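Local coordinates for protein epimerase (Methylomonas sp. DH-1, PDB 7CJ7) that catalyses the manganese-dependent epimerization of ketoses at C3, with its highest activity toward L-ribulose, and works as a homodimeric TIM-barrel enzyme, at residues L184-M189 / G223-A228; G241-E246 / E280-R285. All coordinates share one frame; numbering follows the deposited sequence.

Contact 1: L184-M189 / G223-A228; sequences LDTYHM and GNVDFA. With MN (manganese (II) ion), chain D; SOL (L-sorbose), chain C.
Thr186 turns its side chain to the Phe227 ring and touches Val225 with CB and its backbone O. Its OG1 lies 3.5 Å from Phe227 CE1, approaching the ring obliquely, while CB is 4.1 Å from Val225 CG1. With chi1 at 57°, OG1 sits between the backbone N and the carbonyl carbon, and there it hydrogen-bonds to the carbonyl of Gly213; a small, branched hydroxyl residue thus serves both a polar and an apolar neighbour. Val225 CG1 also rests over the centre of the Phe227 ring, 3.4 Å above its plane, placing a methyl group over one face. On the substrate side, Asp185 turns CG anti to its backbone N (chi1 179°) and divides its carboxylate: OD2 binds manganese at 2.0 Å, and OD1 caps helix 186-192, which follows at once, by accepting from Tyr187 N. His188 NE2 donates to both L-sorbose O1 (2.9 Å) and O2 (3.0 Å), the latter also a metal ligand, while Tyr187 CD2 lies over the centre of the imidazole. A leucine in place of His188 would probably leave sugar O1 and O2 without this shared donor. Metal and substrate ligands at the C-terminal ends of barrel strands are typical of TIM-barrel active sites.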
ATOM      1  N   LEU A 184       2.161  16.371  -0.072  1.00  8.87           N
ATOM      2  CA  LEU A 184       2.080  15.244   0.886  1.00  8.51           C
ATOM      3  C   LEU A 184       0.625  14.805   1.001  1.00  8.18           C
ATOM      4  O   LEU A 184      -0.273  15.666   0.887  1.00  7.93           O
ATOM      5  CB  LEU A 184       2.643  15.648   2.246  1.00  8.57           C
ATOM      6  CG  LEU A 184       4.162  15.816   2.302  1.00  9.21           C
ATOM      7  CD1 LEU A 184       4.573  16.278   3.687  1.00  9.75           C
ATOM      8  CD2 LEU A 184       4.880  14.516   1.957  1.00  9.57           C
ATOM      9  N   ASP A 185       0.428  13.507   1.200  1.00  7.72           N
ATOM     10  CA  ASP A 185      -0.906  12.859   1.267  1.00  8.38           C
ATOM     11  C   ASP A 185      -0.898  11.919   2.472  1.00  8.20           C
ATOM     12  O   ASP A 185      -0.063  10.994   2.496  1.00  8.06           O
ATOM     13  CB  ASP A 185      -1.191  12.148  -0.055  1.00  8.24           C
ATOM     14  CG  ASP A 185      -2.531  11.433  -0.100  1.00  8.68           C
ATOM     15  OD1 ASP A 185      -2.941  10.900   0.930  1.00  9.17           O
ATOM     16  OD2 ASP A 185      -3.131  11.418  -1.176  1.00  8.41           O
ATOM     17  N   THR A 186      -1.764  12.153   3.458  1.00  7.56           N
ATOM     18  CA  THR A 186      -1.712  11.426   4.753  1.00  8.02           C
ATOM     19  C   THR A 186      -1.888   9.917   4.518  1.00  7.53           C
ATOM     20  O   THR A 186      -1.335   9.138   5.303  1.00  8.31           O
ATOM     21  CB  THR A 186      -2.732  11.977   5.752  1.00  8.35           C
ATOM     22  OG1 THR A 186      -4.044  11.903   5.188  1.00  8.30           O
ATOM     23  CG2 THR A 186      -2.413  13.401   6.153  1.00  8.23           C
ATOM     24  N   TYR A 187      -2.648   9.506   3.504  1.00  7.30           N
ATOM     25  CA  TYR A 187      -2.850   8.069   3.187  1.00  7.83           C
ATOM     26  C   TYR A 187      -1.497   7.428   2.852  1.00  8.17           C
ATOM     27  O   TYR A 187      -1.172   6.347   3.368  1.00  8.66           O
ATOM     28  CB  TYR A 187      -3.843   7.889   2.039  1.00  7.91           C
ATOM     29  CG  TYR A 187      -3.800   6.523   1.406  1.00  8.26           C
ATOM     30  CD1 TYR A 187      -4.361   5.424   2.026  1.00  8.56           C
ATOM     31  CD2 TYR A 187      -3.194   6.327   0.176  1.00  7.96           C
ATOM     32  CE1 TYR A 187      -4.311   4.163   1.451  1.00  9.39           C
ATOM     33  CE2 TYR A 187      -3.145   5.074  -0.413  1.00  8.58           C
ATOM     34  CZ  TYR A 187      -3.729   3.993   0.214  1.00  8.91           C
ATOM     35  OH  TYR A 187      -3.680   2.752  -0.356  1.00 10.95           O
ATOM     36  N   HIS A 188      -0.723   8.075   1.982  1.00  8.14           N
ATOM     37  CA  HIS A 188       0.606   7.576   1.543  1.00  8.98           C
ATOM     38  C   HIS A 188       1.609   7.665   2.695  1.00  9.17           C
ATOM     39  O   HIS A 188       2.420   6.735   2.847  1.00  9.78           O
ATOM     40  CB  HIS A 188       1.047   8.317   0.283  1.00  8.85           C
ATOM     41  CG  HIS A 188       0.134   8.071  -0.869  1.00  8.61           C
ATOM     42  ND1 HIS A 188      -0.003   6.824  -1.442  1.00  8.04           N
ATOM     43  CD2 HIS A 188      -0.685   8.904  -1.551  1.00  8.74           C
ATOM     44  CE1 HIS A 188      -0.865   6.906  -2.440  1.00  8.99           C
ATOM     45  NE2 HIS A 188      -1.292   8.171  -2.526  1.00  8.99           N
ATOM     46  N   MET A 189       1.554   8.738   3.482  1.00  9.57           N
ATOM     47  CA  MET A 189       2.489   8.976   4.608  1.00 10.10           C
ATOM     48  C   MET A 189       2.302   7.867   5.647  1.00 10.16           C
ATOM     49  O   MET A 189       3.300   7.432   6.252  1.00 10.23           O
ATOM     50  CB  MET A 189       2.222  10.330   5.268  1.00 10.21           C
ATOM     51  CG  MET A 189       2.454  11.505   4.356  1.00 10.14           C
ATOM     52  SD  MET A 189       2.023  13.056   5.170  1.00 12.24           S
ATOM     53  CE  MET A 189       3.259  13.095   6.470  1.00 11.27           C
ATOM     54  N   GLY A 223     -10.032   5.159  10.683  1.00 14.00           N
ATOM     55  CA  GLY A 223      -8.850   4.368  10.311  1.00 13.10           C
ATOM     56  C   GLY A 223      -7.715   4.583  11.285  1.00 13.07           C
ATOM     57  O   GLY A 223      -7.986   4.827  12.479  1.00 13.10           O
ATOM     58  N   ASN A 224      -6.483   4.537  10.783  1.00 11.87           N
ATOM     59  CA  ASN A 224      -5.271   4.475  11.627  1.00 11.94           C
ATOM     60  C   ASN A 224      -4.415   5.741  11.496  1.00 12.29           C
ATOM     61  O   ASN A 224      -3.370   5.815  12.188  1.00 12.45           O
ATOM     62  CB  ASN A 224      -4.464   3.231  11.272  1.00 12.48           C
ATOM     63  CG  ASN A 224      -5.263   1.965  11.468  1.00 13.34           C
ATOM     64  OD1 ASN A 224      -5.960   1.826  12.475  1.00 15.34           O
ATOM     65  ND2 ASN A 224      -5.171   1.048  10.516  1.00 14.56           N
ATOM     66  N   VAL A 225      -4.781   6.699  10.646  1.00 10.61           N
ATOM     67  CA  VAL A 225      -3.873   7.859  10.406  1.00 11.60           C
ATOM     68  C   VAL A 225      -3.799   8.707  11.679  1.00 11.82           C
ATOM     69  O   VAL A 225      -4.858   9.046  12.250  1.00 12.32           O
ATOM     70  CB  VAL A 225      -4.269   8.713   9.193  1.00 11.37           C
ATOM     71  CG1 VAL A 225      -3.587  10.070   9.226  1.00 12.01           C
ATOM     72  CG2 VAL A 225      -3.961   7.989   7.899  1.00 12.62           C
ATOM     73  N   ASP A 226      -2.581   9.071  12.078  1.00 12.37           N
ATOM     74  CA  ASP A 226      -2.355   9.984  13.225  1.00 13.83           C
ATOM     75  C   ASP A 226      -2.559  11.422  12.743  1.00 13.62           C
ATOM     76  O   ASP A 226      -1.566  12.124  12.485  1.00 13.95           O
ATOM     77  CB  ASP A 226      -0.965   9.792  13.829  1.00 17.06           C
ATOM     78  CG  ASP A 226      -0.790  10.469  15.176  1.00 18.58           C
ATOM     79  OD1 ASP A 226      -1.590  11.380  15.486  1.00 18.16           O
ATOM     80  OD2 ASP A 226       0.158  10.088  15.899  1.00 22.35           O
ATOM     81  N   PHE A 227      -3.806  11.859  12.625  1.00 12.86           N
ATOM     82  CA  PHE A 227      -4.113  13.238  12.174  1.00 13.24           C
ATOM     83  C   PHE A 227      -3.638  14.256  13.211  1.00 11.95           C
ATOM     84  O   PHE A 227      -3.243  15.359  12.797  1.00 14.76           O
ATOM     85  CB  PHE A 227      -5.598  13.389  11.852  1.00 12.67           C
ATOM     86  CG  PHE A 227      -5.983  12.735  10.554  1.00 12.35           C
ATOM     87  CD1 PHE A 227      -5.474  13.200   9.354  1.00 12.58           C
ATOM     88  CD2 PHE A 227      -6.839  11.646  10.537  1.00 12.38           C
ATOM     89  CE1 PHE A 227      -5.825  12.594   8.162  1.00 12.89           C
ATOM     90  CE2 PHE A 227      -7.194  11.050   9.342  1.00 13.50           C
ATOM     91  CZ  PHE A 227      -6.675  11.519   8.159  1.00 13.65           C
ATOM     92  N   ALA A 228      -3.634  13.909  14.498  1.00 13.60           N
ATOM     93  CA  ALA A 228      -3.205  14.837  15.571  1.00 13.57           C
ATOM     94  C   ALA A 228      -1.760  15.270  15.299  1.00 14.07           C
ATOM     95  O   ALA A 228      -1.472  16.487  15.372  1.00 15.75           O
ATOM     96  CB  ALA A 228      -3.360  14.199  16.933  1.00 14.55           C
TER
HETATM   97 MN    MN D 302      -3.544  12.018  -3.047  1.00 20.11          MN
HETATM   98  C1  SOL C 301      -3.237   8.580  -5.683  1.00 18.34           C
HETATM   99  O1  SOL C 301      -3.124   7.541  -4.739  1.00 15.98           O
HETATM  100  C2  SOL C 301      -3.498   9.899  -5.031  1.00 16.34           C
HETATM  101  O2  SOL C 301      -3.214  10.078  -3.859  1.00 14.15           O
HETATM  102  C3  SOL C 301      -4.173  10.990  -5.849  1.00 18.35           C
HETATM  103  O3  SOL C 301      -3.954  12.259  -5.276  1.00 13.86           O
HETATM  104  C4  SOL C 301      -3.701  10.972  -7.299  1.00 21.18           C
HETATM  105  O4  SOL C 301      -2.293  11.217  -7.342  1.00 28.39           O
HETATM  106  C5  SOL C 301      -4.397  12.008  -8.184  1.00 24.39           C
HETATM  107  O5  SOL C 301      -3.764  12.038  -9.463  1.00 31.17           O
HETATM  108  C6  SOL C 301      -5.875  11.743  -8.379  1.00 26.53           C
HETATM  109  O6  SOL C 301      -6.469  12.772  -9.175  1.00 23.74           O

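Contact 2: G241-E246 / E280-R285; sequences GPITFE and EFIKQR. With MN (manganese (II) ion), chain D; SOL (L-sorbose), chain C.
Ile282 bridges Ile243 and Phe245 through purely apolar contacts, using a different branch for each. Its CG2 lies 4.3 Å from Ile243 CG2, methyl to methyl, whereas CD1 reaches Phe245 CB at 4.2 Å. CG1 stands anti to the carbonyl carbon (chi1 -66°) and chi2 is extended, which carries CD1 out toward the strand. Branched isoleucines suit this buried seam because they offer methyls in two directions; Ile212 of the neighbouring strand adds to it.

Within 280-285, the polar contact is a side-chain to backbone bond. Arg285 NH2 donates to Phe281 O at 2.9 Å, in the carbonyl plane and on a lone pair, and also lies over one face of the Phe281 ring, offset toward the rim. One arginine thus grips the backbone oxygen and covers part of the ring.

Metal and sugar contacts fall to Glu246, whose extended chain reaches both. OE2 binds manganese at 2.1 Å, and OE1 is 2.8 Å from L-sorbose O3 and 2.9 Å from C3. Ile243 and Phe245 point toward 280-285 and Thr244 away: apolar residues pack against the helix, while Glu246, the next residue, brings OE1 close to C3, consistent with its role, inferred by similarity, as a proton donor/acceptor.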
ATOM      1  N   GLY A 241      -1.734  26.652   2.325  1.00 11.16           N
ATOM      2  CA  GLY A 241      -1.905  26.188   0.946  1.00 10.84           C
ATOM      3  C   GLY A 241      -3.129  25.295   0.847  1.00 10.51           C
ATOM      4  O   GLY A 241      -3.842  25.099   1.823  1.00 10.90           O
ATOM      5  N   PRO A 242      -3.398  24.746  -0.347  1.00 10.50           N
ATOM      6  CA  PRO A 242      -4.543  23.863  -0.540  1.00  9.92           C
ATOM      7  C   PRO A 242      -4.482  22.629   0.369  1.00 10.40           C
ATOM      8  O   PRO A 242      -3.424  22.044   0.553  1.00  9.98           O
ATOM      9  CB  PRO A 242      -4.465  23.484  -2.023  1.00 10.23           C
ATOM     10  CG  PRO A 242      -3.674  24.606  -2.635  1.00 10.85           C
ATOM     11  CD  PRO A 242      -2.664  25.006  -1.588  1.00 11.10           C
ATOM     12  N   ILE A 243      -5.634  22.279   0.929  1.00  9.79           N
ATOM     13  CA  ILE A 243      -5.858  20.996   1.652  1.00 10.23           C
ATOM     14  C   ILE A 243      -7.079  20.341   1.012  1.00  9.49           C
ATOM     15  O   ILE A 243      -8.174  20.920   1.143  1.00 10.60           O
ATOM     16  CB  ILE A 243      -6.068  21.255   3.155  1.00 10.85           C
ATOM     17  CG1 ILE A 243      -4.876  22.000   3.763  1.00 11.44           C
ATOM     18  CG2 ILE A 243      -6.367  19.944   3.868  1.00 11.97           C
ATOM     19  CD1 ILE A 243      -5.062  22.383   5.222  1.00 11.39           C
ATOM     20  N   THR A 244      -6.890  19.224   0.314  1.00  9.16           N
ATOM     21  CA  THR A 244      -7.969  18.487  -0.394  1.00  9.42           C
ATOM     22  C   THR A 244      -8.317  17.214   0.372  1.00  8.74           C
ATOM     23  O   THR A 244      -7.402  16.423   0.668  1.00  8.10           O
ATOM     24  CB  THR A 244      -7.575  18.051  -1.809  1.00 10.23           C
ATOM     25  OG1 THR A 244      -7.093  19.154  -2.566  1.00 12.06           O
ATOM     26  CG2 THR A 244      -8.725  17.418  -2.556  1.00 11.35           C
ATOM     27  N   PHE A 245      -9.598  17.025   0.670  1.00  9.05           N
ATOM     28  CA  PHE A 245     -10.125  15.726   1.141  1.00  9.01           C
ATOM     29  C   PHE A 245     -10.175  14.787  -0.063  1.00  9.54           C
ATOM     30  O   PHE A 245     -10.772  15.128  -1.109  1.00  9.51           O
ATOM     31  CB  PHE A 245     -11.495  15.883   1.796  1.00  9.03           C
ATOM     32  CG  PHE A 245     -12.178  14.562   2.040  1.00  9.10           C
ATOM     33  CD1 PHE A 245     -11.555  13.562   2.771  1.00  9.68           C
ATOM     34  CD2 PHE A 245     -13.433  14.310   1.521  1.00  9.33           C
ATOM     35  CE1 PHE A 245     -12.176  12.337   2.977  1.00  9.20           C
ATOM     36  CE2 PHE A 245     -14.056  13.091   1.735  1.00  9.28           C
ATOM     37  CZ  PHE A 245     -13.435  12.113   2.468  1.00  9.37           C
ATOM     38  N   GLU A 246      -9.567  13.618   0.102  1.00 10.13           N
ATOM     39  CA  GLU A 246      -9.488  12.583  -0.943  1.00 11.11           C
ATOM     40  C   GLU A 246     -10.019  11.269  -0.369  1.00 11.08           C
ATOM     41  O   GLU A 246      -9.611  10.879   0.745  1.00 10.31           O
ATOM     42  CB  GLU A 246      -8.054  12.451  -1.441  1.00 11.88           C
ATOM     43  CG  GLU A 246      -7.917  11.486  -2.591  1.00 13.39           C
ATOM     44  CD  GLU A 246      -6.602  11.645  -3.330  1.00 14.71           C
ATOM     45  OE1 GLU A 246      -6.623  11.928  -4.549  1.00 18.02           O
ATOM     46  OE2 GLU A 246      -5.567  11.496  -2.680  1.00 12.37           O
ATOM     47  N   GLU A 280     -15.701  19.142   8.149  1.00 12.75           N
ATOM     48  CA  GLU A 280     -15.837  19.438   9.598  1.00 14.71           C
ATOM     49  C   GLU A 280     -14.637  18.851  10.357  1.00 12.81           C
ATOM     50  O   GLU A 280     -14.088  19.541  11.244  1.00 14.40           O
ATOM     51  CB  GLU A 280     -17.147  18.862  10.130  1.00 17.77           C
ATOM     52  CG  GLU A 280     -17.416  19.196  11.584  1.00 23.34           C
ATOM     53  CD  GLU A 280     -18.537  18.381  12.212  1.00 31.21           C
ATOM     54  OE1 GLU A 280     -18.613  17.153  11.943  1.00 40.05           O
ATOM     55  OE2 GLU A 280     -19.340  18.969  12.954  1.00 40.51           O
ATOM     56  N   PHE A 281     -14.268  17.607  10.056  1.00 11.37           N
ATOM     57  CA  PHE A 281     -13.118  16.900  10.683  1.00 11.29           C
ATOM     58  C   PHE A 281     -11.845  17.747  10.517  1.00 10.82           C
ATOM     59  O   PHE A 281     -11.096  17.953  11.476  1.00 11.80           O
ATOM     60  CB  PHE A 281     -12.960  15.512  10.062  1.00 10.61           C
ATOM     61  CG  PHE A 281     -11.875  14.672  10.682  1.00 11.49           C
ATOM     62  CD1 PHE A 281     -10.554  14.818  10.289  1.00 11.47           C
ATOM     63  CD2 PHE A 281     -12.170  13.739  11.666  1.00 11.54           C
ATOM     64  CE1 PHE A 281      -9.555  14.058  10.876  1.00 11.96           C
ATOM     65  CE2 PHE A 281     -11.169  12.971  12.238  1.00 12.76           C
ATOM     66  CZ  PHE A 281      -9.865  13.137  11.843  1.00 12.26           C
ATOM     67  N   ILE A 282     -11.586  18.212   9.300  1.00 11.10           N
ATOM     68  CA  ILE A 282     -10.360  18.993   8.970  1.00 11.01           C
ATOM     69  C   ILE A 282     -10.408  20.350   9.681  1.00 12.19           C
ATOM     70  O   ILE A 282      -9.425  20.715  10.336  1.00 13.27           O
ATOM     71  CB  ILE A 282     -10.209  19.126   7.447  1.00 11.12           C
ATOM     72  CG1 ILE A 282      -9.955  17.761   6.802  1.00 10.57           C
ATOM     73  CG2 ILE A 282      -9.129  20.133   7.093  1.00 11.52           C
ATOM     74  CD1 ILE A 282     -10.174  17.748   5.311  1.00 11.24           C
ATOM     75  N   LYS A 283     -11.518  21.072   9.594  1.00 13.68           N
ATOM     76  CA  LYS A 283     -11.582  22.460  10.117  1.00 14.74           C
ATOM     77  C   LYS A 283     -11.503  22.434  11.648  1.00 15.44           C
ATOM     78  O   LYS A 283     -11.026  23.419  12.240  1.00 17.08           O
ATOM     79  CB  LYS A 283     -12.824  23.167   9.580  1.00 15.74           C
ATOM     80  CG  LYS A 283     -12.695  23.587   8.128  1.00 17.38           C
ATOM     81  CD  LYS A 283     -13.744  24.562   7.686  1.00 20.09           C
ATOM     82  CE  LYS A 283     -13.462  25.074   6.295  1.00 21.59           C
ATOM     83  NZ  LYS A 283     -14.478  26.052   5.854  1.00 23.13           N
ATOM     84  N   GLN A 284     -11.928  21.346  12.280  1.00 15.77           N
ATOM     85  CA  GLN A 284     -11.850  21.229  13.755  1.00 17.79           C
ATOM     86  C   GLN A 284     -10.377  21.100  14.179  1.00 16.94           C
ATOM     87  O   GLN A 284     -10.057  21.432  15.344  1.00 16.24           O
ATOM     88  CB  GLN A 284     -12.674  20.041  14.232  1.00 21.40           C
ATOM     89  CG  GLN A 284     -12.684  19.896  15.743  1.00 26.49           C
ATOM     90  CD  GLN A 284     -13.436  18.665  16.185  1.00 32.38           C
ATOM     91  OE1 GLN A 284     -13.029  17.974  17.120  1.00 41.16           O
ATOM     92  NE2 GLN A 284     -14.536  18.379  15.502  1.00 37.82           N
ATOM     93  N   ARG A 285      -9.500  20.661  13.267  1.00 15.30           N
ATOM     94  CA  ARG A 285      -8.089  20.323  13.601  1.00 14.89           C
ATOM     95  C   ARG A 285      -7.101  21.301  12.967  1.00 15.17           C
ATOM     96  O   ARG A 285      -5.919  21.278  13.371  1.00 15.86           O
ATOM     97  CB  ARG A 285      -7.775  18.896  13.153  1.00 16.67           C
ATOM     98  CG  ARG A 285      -8.477  17.856  14.007  1.00 17.76           C
ATOM     99  CD  ARG A 285      -8.592  16.500  13.345  1.00 17.02           C
ATOM    100  NE  ARG A 285      -9.227  15.578  14.265  1.00 18.33           N
ATOM    101  CZ  ARG A 285     -10.535  15.512  14.488  1.00 18.62           C
ATOM    102  NH1 ARG A 285     -11.000  14.651  15.370  1.00 20.19           N
ATOM    103  NH2 ARG A 285     -11.384  16.294  13.837  1.00 18.62           N
TER
HETATM  104 MN    MN D 302      -3.544  12.018  -3.047  1.00 20.11          MN
HETATM  105  C1  SOL C 301      -3.237   8.580  -5.683  1.00 18.34           C
HETATM  106  O1  SOL C 301      -3.124   7.541  -4.739  1.00 15.98           O
HETATM  107  C2  SOL C 301      -3.498   9.899  -5.031  1.00 16.34           C
HETATM  108  O2  SOL C 301      -3.214  10.078  -3.859  1.00 14.15           O
HETATM  109  C3  SOL C 301      -4.173  10.990  -5.849  1.00 18.35           C
HETATM  110  O3  SOL C 301      -3.954  12.259  -5.276  1.00 13.86           O
HETATM  111  C4  SOL C 301      -3.701  10.972  -7.299  1.00 21.18           C
HETATM  112  O4  SOL C 301      -2.293  11.217  -7.342  1.00 28.39           O
HETATM  113  C5  SOL C 301      -4.397  12.008  -8.184  1.00 24.39           C
HETATM  114  O5  SOL C 301      -3.764  12.038  -9.463  1.00 31.17           O
HETATM  115  C6  SOL C 301      -5.875  11.743  -8.379  1.00 26.53           C
HETATM  116  O6  SOL C 301      -6.469  12.772  -9.175  1.00 23.74           O

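Contact 1 closes before contact 2 opens, and their centres lie 12 Å apart on the closed eight-stranded parallel barrel. Helix 227-236, which begins in contact 1, is followed in the chain by strand 242-245 of contact 2, while strands 180-185 and 242-245 flank strand 207-212 on its two sides. The contacts meet at two levels. In the active site Asp185 and Glu246 both bind the manganese, as do Glu152 and His211, so the metal probably offsets the mutual repulsion of the carboxylates gathered round it. On the outer side the Phe227 and Phe281 rings pack edge-to-face, joining helices 227-236 and 271-285. Both contacts thus link the barrel's outer layer to one shared substrate site.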